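Long-range contacts in UDP-N-acetylglucosamine 2-epimerase (Methanocaldococcus jannaschii, PDB 4NES), which probably catalyses the reversible epimerisation at C-2 that interconverts UDP-N-acetylglucosamine and UDP-N-acetylmannosamine: residues H31-N36 against P56-N61; T35-S40 against T96-A101; V90-D95 against I111-V116. One frame throughout, in Å; residues are numbered along the deposited sequence.

Interaction 1. Residues H31-N36 against P56-N61; sequences HIIHTN and PKYNLN
Ile33 pairs with Tyr58 and His34 with Asn59 as parallel strands, CA atoms 4.8 Å apart for Ile33-Tyr58 and 4.9 Å for His34-Asn59, and this short pairing adds the outermost strand 58-59 to one end of the seven-stranded sheet. Two backbone bonds, His34 N to Tyr58 O and Leu60 N to His34 O, are each 2.9 Å long. Upstream, Ile32 O takes Lys57 N at 2.9 Å and, weakly, Tyr58 N.

Beyond the strand ends Asn36 takes over with its side chain. Asn36 OD1 receives Asn61 N at 2.7 Å, in the carbonyl plane and on a lone pair, while Asn36 ND2 donates almost straight (175°) to Asn59 OD1 at 3.0 Å. Asn36 CG lies anti to its own carbonyl carbon (chi1 -47°), beside the backbone N. The amide planes of Asn36 and Asn59 are 25° apart, nearly coplanar. The same ND2 rides above one face of the His34 ring, toward its rim. That ring accepts Asn36 N on ND1, with the donor well out of the ring plane, and His34 NE2 is hydrogen-bonded to Asp44. Pro56 runs alongside it, pointing the same way, its CG at the ring edge.

On the sheet face of Ile33 and Tyr58, Ile33 CG2 meets Leu60 CD1 at 3.9 Å, and helix 67-85 closes over both through Val81 and Ile78. At the exposed end the extended Lys57 chain lays CD over one face of the His31 ring, a CH-pi contact 4.0 Å from the centroid.

Backbone pairing alone is brief here, and side-chain amides prolong it: one asparagine uses its acceptor on a main-chain N-H and its donor on a second amide, which should fix both the rotation of its own group and the path of the chain leaving strand 30-34.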
loop_
_atom_site.group_PDB
_atom_site.type_symbol
_atom_site.label_atom_id
_atom_site.label_comp_id
_atom_site.label_asym_id
_atom_site.label_seq_id
_atom_site.Cartn_x
_atom_site.Cartn_y
_atom_site.Cartn_z
ATOM N N HIS A 31 -5.502 22.486 8.481
ATOM C CA HIS A 31 -4.339 23.085 7.848
ATOM C C HIS A 31 -3.837 22.177 6.747
ATOM O O HIS A 31 -4.293 21.036 6.618
ATOM C CB HIS A 31 -3.226 23.370 8.870
ATOM C CG HIS A 31 -3.438 24.628 9.663
ATOM N ND1 HIS A 31 -3.945 24.629 10.936
ATOM C CD2 HIS A 31 -3.224 25.932 9.335
ATOM C CE1 HIS A 31 -4.032 25.878 11.379
ATOM N NE2 HIS A 31 -3.603 26.680 10.424
ATOM N N ILE A 32 -2.894 22.691 5.965
ATOM C CA ILE A 32 -2.347 21.974 4.824
ATOM C C ILE A 32 -0.908 21.584 5.110
ATOM O O ILE A 32 -0.091 22.405 5.563
ATOM C CB ILE A 32 -2.371 22.842 3.550
ATOM C CG1 ILE A 32 -3.807 23.250 3.206
ATOM C CG2 ILE A 32 -1.698 22.121 2.384
ATOM C CD1 ILE A 32 -3.893 24.294 2.101
ATOM N N ILE A 33 -0.607 20.319 4.837
ATOM C CA ILE A 33 0.759 19.822 4.782
ATOM C C ILE A 33 1.110 19.632 3.308
ATOM O O ILE A 33 0.483 18.841 2.598
ATOM C CB ILE A 33 0.903 18.468 5.505
ATOM C CG1 ILE A 33 0.519 18.586 6.988
ATOM C CG2 ILE A 33 2.326 17.928 5.341
ATOM C CD1 ILE A 33 0.389 17.232 7.671
ATOM N N HIS A 34 2.106 20.377 2.843
ATOM C CA HIS A 34 2.546 20.313 1.455
ATOM C C HIS A 34 3.847 19.502 1.408
ATOM O O HIS A 34 4.813 19.845 2.088
ATOM C CB HIS A 34 2.786 21.743 0.959
ATOM C CG HIS A 34 2.794 21.907 -0.532
ATOM N ND1 HIS A 34 3.206 20.913 -1.403
ATOM C CD2 HIS A 34 2.468 22.964 -1.308
ATOM C CE1 HIS A 34 3.114 21.349 -2.642
ATOM N NE2 HIS A 34 2.670 22.598 -2.617
ATOM N N THR A 35 3.881 18.421 0.629
ATOM C CA THR A 35 5.122 17.662 0.494
ATOM C C THR A 35 6.110 18.373 -0.416
ATOM O O THR A 35 7.299 18.029 -0.445
ATOM C CB THR A 35 4.888 16.269 -0.098
ATOM O OG1 THR A 35 4.292 16.422 -1.395
ATOM C CG2 THR A 35 3.986 15.444 0.803
ATOM N N ASN A 36 5.606 19.337 -1.186
ATOM C CA ASN A 36 6.399 20.035 -2.187
ATOM C C ASN A 36 6.973 19.060 -3.200
ATOM O O ASN A 36 8.087 19.249 -3.686
ATOM C CB ASN A 36 7.500 20.892 -1.547
ATOM C CG ASN A 36 6.987 21.726 -0.388
ATOM O OD1 ASN A 36 7.347 21.478 0.756
ATOM N ND2 ASN A 36 6.142 22.720 -0.677
ATOM N N PRO A 56 0.457 26.705 3.141
ATOM C CA PRO A 56 0.582 25.492 3.947
ATOM C C PRO A 56 1.228 25.793 5.297
ATOM O O PRO A 56 2.096 26.668 5.392
ATOM C CB PRO A 56 1.526 24.627 3.114
ATOM C CG PRO A 56 1.273 25.049 1.704
ATOM C CD PRO A 56 1.049 26.545 1.798
ATOM N N LYS A 57 0.802 25.079 6.333
ATOM C CA LYS A 57 1.442 25.197 7.637
ATOM C C LYS A 57 2.797 24.493 7.636
ATOM O O LYS A 57 3.733 24.923 8.317
ATOM C CB LYS A 57 0.541 24.618 8.730
ATOM C CG LYS A 57 1.078 24.834 10.133
ATOM C CD LYS A 57 0.083 24.394 11.184
ATOM C CE LYS A 57 0.684 24.542 12.572
ATOM N NZ LYS A 57 -0.341 24.346 13.640
ATOM N N TYR A 58 2.896 23.409 6.865
ATOM C CA TYR A 58 4.133 22.646 6.750
ATOM C C TYR A 58 4.517 22.481 5.295
ATOM O O TYR A 58 3.671 22.169 4.453
ATOM C CB TYR A 58 3.994 21.256 7.391
ATOM C CG TYR A 58 3.861 21.316 8.886
ATOM C CD1 TYR A 58 4.986 21.350 9.692
ATOM C CD2 TYR A 58 2.614 21.354 9.494
ATOM C CE1 TYR A 58 4.880 21.420 11.069
ATOM C CE2 TYR A 58 2.498 21.427 10.876
ATOM C CZ TYR A 58 3.635 21.459 11.655
ATOM O OH TYR A 58 3.535 21.531 13.030
ATOM N N ASN A 59 5.795 22.708 5.011
ATOM C CA ASN A 59 6.386 22.407 3.714
ATOM C C ASN A 59 7.518 21.419 3.939
ATOM O O ASN A 59 8.490 21.726 4.638
ATOM C CB ASN A 59 6.923 23.681 3.070
ATOM C CG ASN A 59 5.827 24.629 2.670
ATOM O OD1 ASN A 59 5.172 24.445 1.641
ATOM N ND2 ASN A 59 5.625 25.672 3.474
ATOM N N LEU A 60 7.392 20.225 3.372
ATOM C CA LEU A 60 8.349 19.160 3.659
ATOM C C LEU A 60 9.544 19.157 2.700
ATOM O O LEU A 60 10.563 18.521 2.975
ATOM C CB LEU A 60 7.649 17.797 3.653
ATOM C CG LEU A 60 6.393 17.722 4.525
ATOM C CD1 LEU A 60 5.836 16.314 4.555
ATOM C CD2 LEU A 60 6.675 18.214 5.936
ATOM N N ASN A 61 9.408 19.870 1.581
ATOM C CA ASN A 61 10.507 20.073 0.631
ATOM C C ASN A 61 11.094 18.767 0.079
ATOM O O ASN A 61 12.307 18.642 -0.077
ATOM C CB ASN A 61 11.614 20.918 1.270
ATOM C CG ASN A 61 11.102 22.234 1.816
ATOM O OD1 ASN A 61 11.321 22.562 2.986
ATOM N ND2 ASN A 61 10.425 23.000 0.976
#

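Interaction 2. Residues T35-S40 against T96-A101; sequences TNQHYS and TNTVLA. With UD1 (uridine-diphosphate-N-acetylglucosamine), chain B.
Gln37 OE1 takes two donors from Thr98: the hydroxyl OG1 at 2.8 Å, in the carbonyl plane and on a lone pair, and more weakly the backbone N. This is the nucleotide-sugar site of a GT-B enzyme, where the loop after strand 30-34 meets the start of helix 97-108. Thr98 OG1 gives its proton to Gln37 and also lies 2.8 Å from Thr35 OG1, the two threonines meeting tip to tip with their CG2 methyls in contact. Thr35 OG1 in turn accepts Gln37 N, closing an ST turn that brings both residues to face Thr98.

The Gln37 chain is extended, with CG anti to the backbone N (chi1 -178°). With OE1 held by Thr98, the rotation of the amide is set and NE2 faces the ligand, Gln37 NE2 donating to both UD1 O7' (3.0 Å) and UD1 O2A, so one amide bridges the acetyl group and a phosphate. Asn97 N brings a second donor to UD1 O7' at 2.9 Å. Thr96 caps this helix through a weak bond from Val99 N to its OG1, which is also hydrogen-bonded to Glu12.

Farther along the loop, His38 NE2 donates to the other phosphate at UD1 O2B. The uracil carbonyl UD1 O4 receives Tyr39 N (2.8 Å) and Ser40 N. The same UD1 O4 lies over the centre of the Tyr39 ring, 3.7 Å from Tyr39 CG.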
loop_
_atom_site.group_PDB
_atom_site.type_symbol
_atom_site.label_atom_id
_atom_site.label_comp_id
_atom_site.label_asym_id
_atom_site.label_seq_id
_atom_site.Cartn_x
_atom_site.Cartn_y
_atom_site.Cartn_z
ATOM N N THR A 35 3.881 18.421 0.629
ATOM C CA THR A 35 5.122 17.662 0.494
ATOM C C THR A 35 6.110 18.373 -0.416
ATOM O O THR A 35 7.299 18.029 -0.445
ATOM C CB THR A 35 4.888 16.269 -0.098
ATOM O OG1 THR A 35 4.292 16.422 -1.395
ATOM C CG2 THR A 35 3.986 15.444 0.803
ATOM N N ASN A 36 5.606 19.337 -1.186
ATOM C CA ASN A 36 6.399 20.035 -2.187
ATOM C C ASN A 36 6.973 19.060 -3.200
ATOM O O ASN A 36 8.087 19.249 -3.686
ATOM C CB ASN A 36 7.500 20.892 -1.547
ATOM C CG ASN A 36 6.987 21.726 -0.388
ATOM O OD1 ASN A 36 7.347 21.478 0.756
ATOM N ND2 ASN A 36 6.142 22.720 -0.677
ATOM N N GLN A 37 6.198 18.019 -3.507
ATOM C CA GLN A 37 6.514 17.131 -4.617
ATOM C C GLN A 37 6.680 17.964 -5.880
ATOM O O GLN A 37 7.640 17.793 -6.630
ATOM C CB GLN A 37 5.422 16.069 -4.805
ATOM C CG GLN A 37 5.772 15.112 -5.935
ATOM C CD GLN A 37 4.779 13.974 -6.127
ATOM O OE1 GLN A 37 4.004 13.623 -5.230
ATOM N NE2 GLN A 37 4.796 13.401 -7.315
ATOM N N HIS A 38 5.729 18.874 -6.099
ATOM C CA HIS A 38 5.861 19.928 -7.103
ATOM C C HIS A 38 6.312 21.209 -6.428
ATOM O O HIS A 38 5.864 21.516 -5.320
ATOM C CB HIS A 38 4.540 20.146 -7.833
ATOM C CG HIS A 38 4.244 19.080 -8.836
ATOM N ND1 HIS A 38 3.168 19.127 -9.684
ATOM C CD2 HIS A 38 4.918 17.941 -9.118
ATOM C CE1 HIS A 38 3.192 18.060 -10.471
ATOM N NE2 HIS A 38 4.243 17.326 -10.141
ATOM N N TYR A 39 7.192 21.951 -7.101
ATOM C CA TYR A 39 7.898 23.079 -6.488
ATOM C C TYR A 39 8.110 24.224 -7.474
ATOM O O TYR A 39 8.241 25.380 -7.057
ATOM C CB TYR A 39 9.253 22.619 -5.928
ATOM C CG TYR A 39 9.972 21.688 -6.863
ATOM C CD1 TYR A 39 10.804 22.170 -7.857
ATOM C CD2 TYR A 39 9.790 20.316 -6.767
ATOM C CE1 TYR A 39 11.444 21.316 -8.730
ATOM C CE2 TYR A 39 10.421 19.448 -7.638
ATOM C CZ TYR A 39 11.254 19.952 -8.612
ATOM O OH TYR A 39 11.880 19.098 -9.483
ATOM N N SER A 40 8.165 23.919 -8.768
ATOM C CA SER A 40 8.299 24.975 -9.771
ATOM C C SER A 40 7.100 25.905 -9.638
ATOM O O SER A 40 5.985 25.443 -9.400
ATOM C CB SER A 40 8.360 24.392 -11.186
ATOM O OG SER A 40 9.512 23.586 -11.358
ATOM N N THR A 96 -1.262 10.404 -6.587
ATOM C CA THR A 96 0.164 10.694 -6.672
ATOM C C THR A 96 0.907 9.982 -5.549
ATOM O O THR A 96 0.289 9.432 -4.636
ATOM C CB THR A 96 0.419 12.204 -6.574
ATOM O OG1 THR A 96 0.044 12.648 -5.264
ATOM C CG2 THR A 96 -0.407 12.955 -7.614
ATOM N N ASN A 97 2.235 10.000 -5.602
ATOM C CA ASN A 97 3.017 9.426 -4.507
ATOM C C ASN A 97 2.730 10.113 -3.170
ATOM O O ASN A 97 2.764 9.471 -2.125
ATOM C CB ASN A 97 4.515 9.450 -4.810
ATOM C CG ASN A 97 4.920 8.408 -5.827
ATOM O OD1 ASN A 97 4.132 7.536 -6.200
ATOM N ND2 ASN A 97 6.169 8.485 -6.279
ATOM N N THR A 98 2.431 11.409 -3.215
ATOM C CA THR A 98 2.054 12.140 -2.017
ATOM C C THR A 98 0.817 11.533 -1.359
ATOM O O THR A 98 0.762 11.394 -0.134
ATOM C CB THR A 98 1.803 13.615 -2.345
ATOM O OG1 THR A 98 3.061 14.249 -2.628
ATOM C CG2 THR A 98 1.136 14.313 -1.172
ATOM N N VAL A 99 -0.167 11.151 -2.175
ATOM C CA VAL A 99 -1.405 10.561 -1.672
ATOM C C VAL A 99 -1.123 9.251 -0.941
ATOM O O VAL A 99 -1.588 9.033 0.181
ATOM C CB VAL A 99 -2.389 10.300 -2.826
ATOM C CG1 VAL A 99 -3.590 9.488 -2.355
ATOM C CG2 VAL A 99 -2.818 11.616 -3.440
ATOM N N LEU A 100 -0.366 8.372 -1.583
ATOM C CA LEU A 100 -0.043 7.092 -0.973
ATOM C C LEU A 100 0.733 7.280 0.324
ATOM O O LEU A 100 0.425 6.648 1.328
ATOM C CB LEU A 100 0.756 6.219 -1.935
ATOM C CG LEU A 100 1.228 4.895 -1.334
ATOM C CD1 LEU A 100 0.034 4.029 -0.966
ATOM C CD2 LEU A 100 2.167 4.147 -2.296
ATOM N N ALA A 101 1.720 8.171 0.318
ATOM C CA ALA A 101 2.552 8.363 1.503
ATOM C C ALA A 101 1.709 8.900 2.656
ATOM O O ALA A 101 1.816 8.431 3.788
ATOM C CB ALA A 101 3.716 9.288 1.203
HETATM C "C1'" UD1 B . 3.253 13.551 -10.818
HETATM C "C2'" UD1 B . 2.340 12.404 -10.513
HETATM C "C3'" UD1 B . 1.323 12.246 -11.538
HETATM C "C4'" UD1 B . 0.572 13.478 -11.807
HETATM C "C5'" UD1 B . 1.513 14.633 -12.038
HETATM C "C6'" UD1 B . 0.808 15.935 -12.116
HETATM C "C7'" UD1 B . 3.478 10.513 -9.205
HETATM C "C8'" UD1 B . 4.265 9.239 -9.284
HETATM N "N2'" UD1 B . 3.124 11.143 -10.456
HETATM O "O1'" UD1 B . 3.928 13.288 -11.995
HETATM O "O3'" UD1 B . 0.414 11.200 -11.150
HETATM O "O4'" UD1 B . -0.269 13.322 -12.940
HETATM O "O5'" UD1 B . 2.443 14.752 -10.966
HETATM O "O6'" UD1 B . 1.399 16.862 -12.949
HETATM O "O7'" UD1 B . 3.158 10.994 -8.115
HETATM N N1 UD1 B . 9.499 18.574 -12.231
HETATM C C2 UD1 B . 9.877 19.853 -12.218
HETATM N N3 UD1 B . 9.276 20.727 -11.412
HETATM C C4 UD1 B . 8.292 20.345 -10.587
HETATM C C5 UD1 B . 7.872 19.022 -10.576
HETATM C C6 UD1 B . 8.501 18.130 -11.430
HETATM O O2 UD1 B . 10.767 20.242 -12.949
HETATM O O4 UD1 B . 7.691 21.256 -9.767
HETATM C C1B UD1 B . 10.144 17.591 -13.133
HETATM C C2B UD1 B . 11.379 16.984 -12.601
HETATM O "O2'" UD1 B . 12.284 16.760 -13.653
HETATM C C3B UD1 B . 10.924 15.723 -12.063
HETATM C C4B UD1 B . 9.884 15.325 -13.045
HETATM O O4B UD1 B . 9.247 16.523 -13.447
HETATM O O3B UD1 B . 11.929 14.751 -11.913
HETATM C C5B UD1 B . 8.873 14.399 -12.472
HETATM O O5B UD1 B . 8.274 14.831 -11.277
HETATM P PA UD1 B . 7.399 13.858 -10.442
HETATM O O1A UD1 B . 8.241 12.691 -10.026
HETATM O O2A UD1 B . 6.839 14.604 -9.275
HETATM O O3A UD1 B . 6.279 13.274 -11.365
HETATM P PB UD1 B . 5.279 14.015 -12.362
HETATM O O1B UD1 B . 5.639 13.604 -13.752
HETATM O O2B UD1 B . 5.226 15.492 -12.082
#

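Interaction 3. Residues V90-D95 against I111-V116; sequences VVVQGD and IDVAHV
His115 NE2 donates to Gly94 O at 2.7 Å, a side-chain bond that lies close to the imidazole plane and falls on a lone pair of the carbonyl. His115 CG is anti to the backbone N (chi1 -171°), and the ring presents its edge to the neighbouring strand, with His115 CD2 3.6 Å from Val92 O. Behind this bond runs regular parallel pairing of strands 90-93 and 112-116, whose axes approach to 4.7 Å at an angle of 23°. Ala114 N to Val90 O, 2.7 Å, is the shortest of its five backbone bonds; the last, Gly94 N to Val116 O, carries the pairing one residue past the strand.

Side chains pack on both faces of the sheet. On one, Val91 CG1 touches Val116 CG2 at 3.8 Å, and Gln93, bent at chi2, lays CG across Val116 CG1; helix 10-23 packs here, Leu16 on Gln93 and Ile19 on Val116. On the other, Val92 CG2 approaches Val113 CG1, and Val99, Ala103 and Ala106 of helix 97-108 cover that face. Helix 97-108 also links the two strands in sequence, which makes the unit a beta-alpha-beta crossover.

Further out, His115 ND1 is hydrogen-bonded to Asp137, so both ring nitrogens have partners, which should fix its rotation. Gly94 has backbone angles at which a CB would press against the preceding carbonyl oxygen, which calls for glycine. An alanine in place of His115 would probably leave Gly94 O and Asp137 without their imidazole partner and let the turn after the strand shift. With a carbonyl at one nitrogen and a carboxylate at the other, the ring would probably favour its protonated form; the two bonds join the loop after strand 89-93 to helix 128-138.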
loop_
_atom_site.group_PDB
_atom_site.type_symbol
_atom_site.label_atom_id
_atom_site.label_comp_id
_atom_site.label_asym_id
_atom_site.label_seq_id
_atom_site.Cartn_x
_atom_site.Cartn_y
_atom_site.Cartn_z
ATOM N N VAL A 90 -7.110 12.692 8.063
ATOM C CA VAL A 90 -6.220 13.143 7.001
ATOM C C VAL A 90 -6.951 13.037 5.668
ATOM O O VAL A 90 -7.544 11.999 5.350
ATOM C CB VAL A 90 -4.922 12.304 6.997
ATOM C CG1 VAL A 90 -4.203 12.365 5.648
ATOM C CG2 VAL A 90 -4.004 12.760 8.119
ATOM N N VAL A 91 -6.913 14.115 4.890
ATOM C CA VAL A 91 -7.542 14.136 3.576
ATOM C C VAL A 91 -6.461 14.111 2.501
ATOM O O VAL A 91 -5.525 14.917 2.539
ATOM C CB VAL A 91 -8.411 15.397 3.391
ATOM C CG1 VAL A 91 -8.910 15.500 1.968
ATOM C CG2 VAL A 91 -9.602 15.369 4.342
ATOM N N VAL A 92 -6.581 13.172 1.558
ATOM C CA VAL A 92 -5.696 13.114 0.397
ATOM C C VAL A 92 -6.534 12.979 -0.859
ATOM O O VAL A 92 -7.609 12.372 -0.837
ATOM C CB VAL A 92 -4.686 11.956 0.487
ATOM C CG1 VAL A 92 -3.633 12.262 1.551
ATOM C CG2 VAL A 92 -5.395 10.631 0.748
ATOM N N GLN A 93 -6.042 13.550 -1.955
ATOM C CA GLN A 93 -6.807 13.592 -3.198
ATOM C C GLN A 93 -6.060 12.926 -4.319
ATOM O O GLN A 93 -4.972 13.352 -4.679
ATOM C CB GLN A 93 -7.088 15.047 -3.614
ATOM C CG GLN A 93 -8.053 15.218 -4.814
ATOM C CD GLN A 93 -7.435 14.886 -6.166
ATOM O OE1 GLN A 93 -6.357 15.363 -6.508
ATOM N NE2 GLN A 93 -8.122 14.059 -6.934
ATOM N N GLY A 94 -6.665 11.900 -4.894
ATOM C CA GLY A 94 -6.160 11.343 -6.139
ATOM C C GLY A 94 -5.191 10.178 -6.009
ATOM O O GLY A 94 -5.432 9.202 -5.286
ATOM N N ASP A 95 -4.084 10.270 -6.737
ATOM C CA ASP A 95 -3.280 9.079 -6.981
ATOM C C ASP A 95 -1.771 9.316 -7.138
ATOM O O ASP A 95 -1.062 8.497 -7.737
ATOM C CB ASP A 95 -3.834 8.358 -8.212
ATOM C CG ASP A 95 -3.906 9.258 -9.421
ATOM O OD1 ASP A 95 -3.202 10.288 -9.448
ATOM O OD2 ASP A 95 -4.677 8.947 -10.350
ATOM N N ILE A 111 -4.984 7.024 12.282
ATOM C CA ILE A 111 -5.697 8.254 11.950
ATOM C C ILE A 111 -6.547 7.981 10.724
ATOM O O ILE A 111 -6.039 7.496 9.709
ATOM C CB ILE A 111 -4.712 9.396 11.621
ATOM C CG1 ILE A 111 -3.867 9.748 12.846
ATOM C CG2 ILE A 111 -5.464 10.636 11.106
ATOM C CD1 ILE A 111 -2.697 10.678 12.545
ATOM N N ASP A 112 -7.838 8.287 10.801
ATOM C CA ASP A 112 -8.744 8.053 9.675
ATOM C C ASP A 112 -8.285 8.772 8.408
ATOM O O ASP A 112 -7.941 9.961 8.436
ATOM C CB ASP A 112 -10.168 8.508 10.010
ATOM C CG ASP A 112 -10.864 7.602 11.012
ATOM O OD1 ASP A 112 -10.301 6.558 11.399
ATOM O OD2 ASP A 112 -11.998 7.943 11.412
ATOM N N VAL A 113 -8.301 8.045 7.294
ATOM C CA VAL A 113 -7.945 8.608 5.999
ATOM C C VAL A 113 -9.192 8.829 5.149
ATOM O O VAL A 113 -10.014 7.915 4.975
ATOM C CB VAL A 113 -6.985 7.669 5.249
ATOM C CG1 VAL A 113 -6.720 8.177 3.836
ATOM C CG2 VAL A 113 -5.683 7.519 6.036
ATOM N N ALA A 114 -9.338 10.045 4.633
ATOM C CA ALA A 114 -10.409 10.354 3.694
ATOM C C ALA A 114 -9.805 10.538 2.311
ATOM O O ALA A 114 -8.974 11.418 2.105
ATOM C CB ALA A 114 -11.135 11.618 4.121
ATOM N N HIS A 115 -10.211 9.690 1.375
ATOM C CA HIS A 115 -9.663 9.702 0.029
ATOM C C HIS A 115 -10.648 10.333 -0.940
ATOM O O HIS A 115 -11.716 9.775 -1.218
ATOM C CB HIS A 115 -9.325 8.280 -0.427
ATOM C CG HIS A 115 -8.565 8.233 -1.707
ATOM N ND1 HIS A 115 -8.545 7.111 -2.515
ATOM C CD2 HIS A 115 -7.772 9.144 -2.320
ATOM C CE1 HIS A 115 -7.790 7.342 -3.569
ATOM N NE2 HIS A 115 -7.309 8.576 -3.479
ATOM N N VAL A 116 -10.262 11.493 -1.457
ATOM C CA VAL A 116 -11.059 12.219 -2.433
ATOM C C VAL A 116 -10.688 11.699 -3.817
ATOM O O VAL A 116 -9.504 11.603 -4.144
ATOM C CB VAL A 116 -10.783 13.726 -2.323
ATOM C CG1 VAL A 116 -11.590 14.520 -3.360
ATOM C CG2 VAL A 116 -11.093 14.222 -0.913
#

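Overall arrangement
All three contacts belong to the N-terminal Rossmann-like domain of the GT-B fold. Interaction 1 and interaction 2, centres 10 Å apart, share Thr35 and Asn36: the chain leaves strand 30-34, next to the sheet edge, and enters the pocket, with the Asn36 side chain still about 8 Å from UD1. Interaction 3 lies deeper in the same sheet, 15 Å from interaction 1 between centres. It joins interaction 2 through helix 97-108, where Val99 CG1 packs on Val92 CG2 at 3.8 Å. Residues 94-96 lead from the strand to the ligand-binding helix start, and the Thr96 side chain is about 8 Å from that of His207, the probable active-site residue, which is also hydrogen-bonded to UD1.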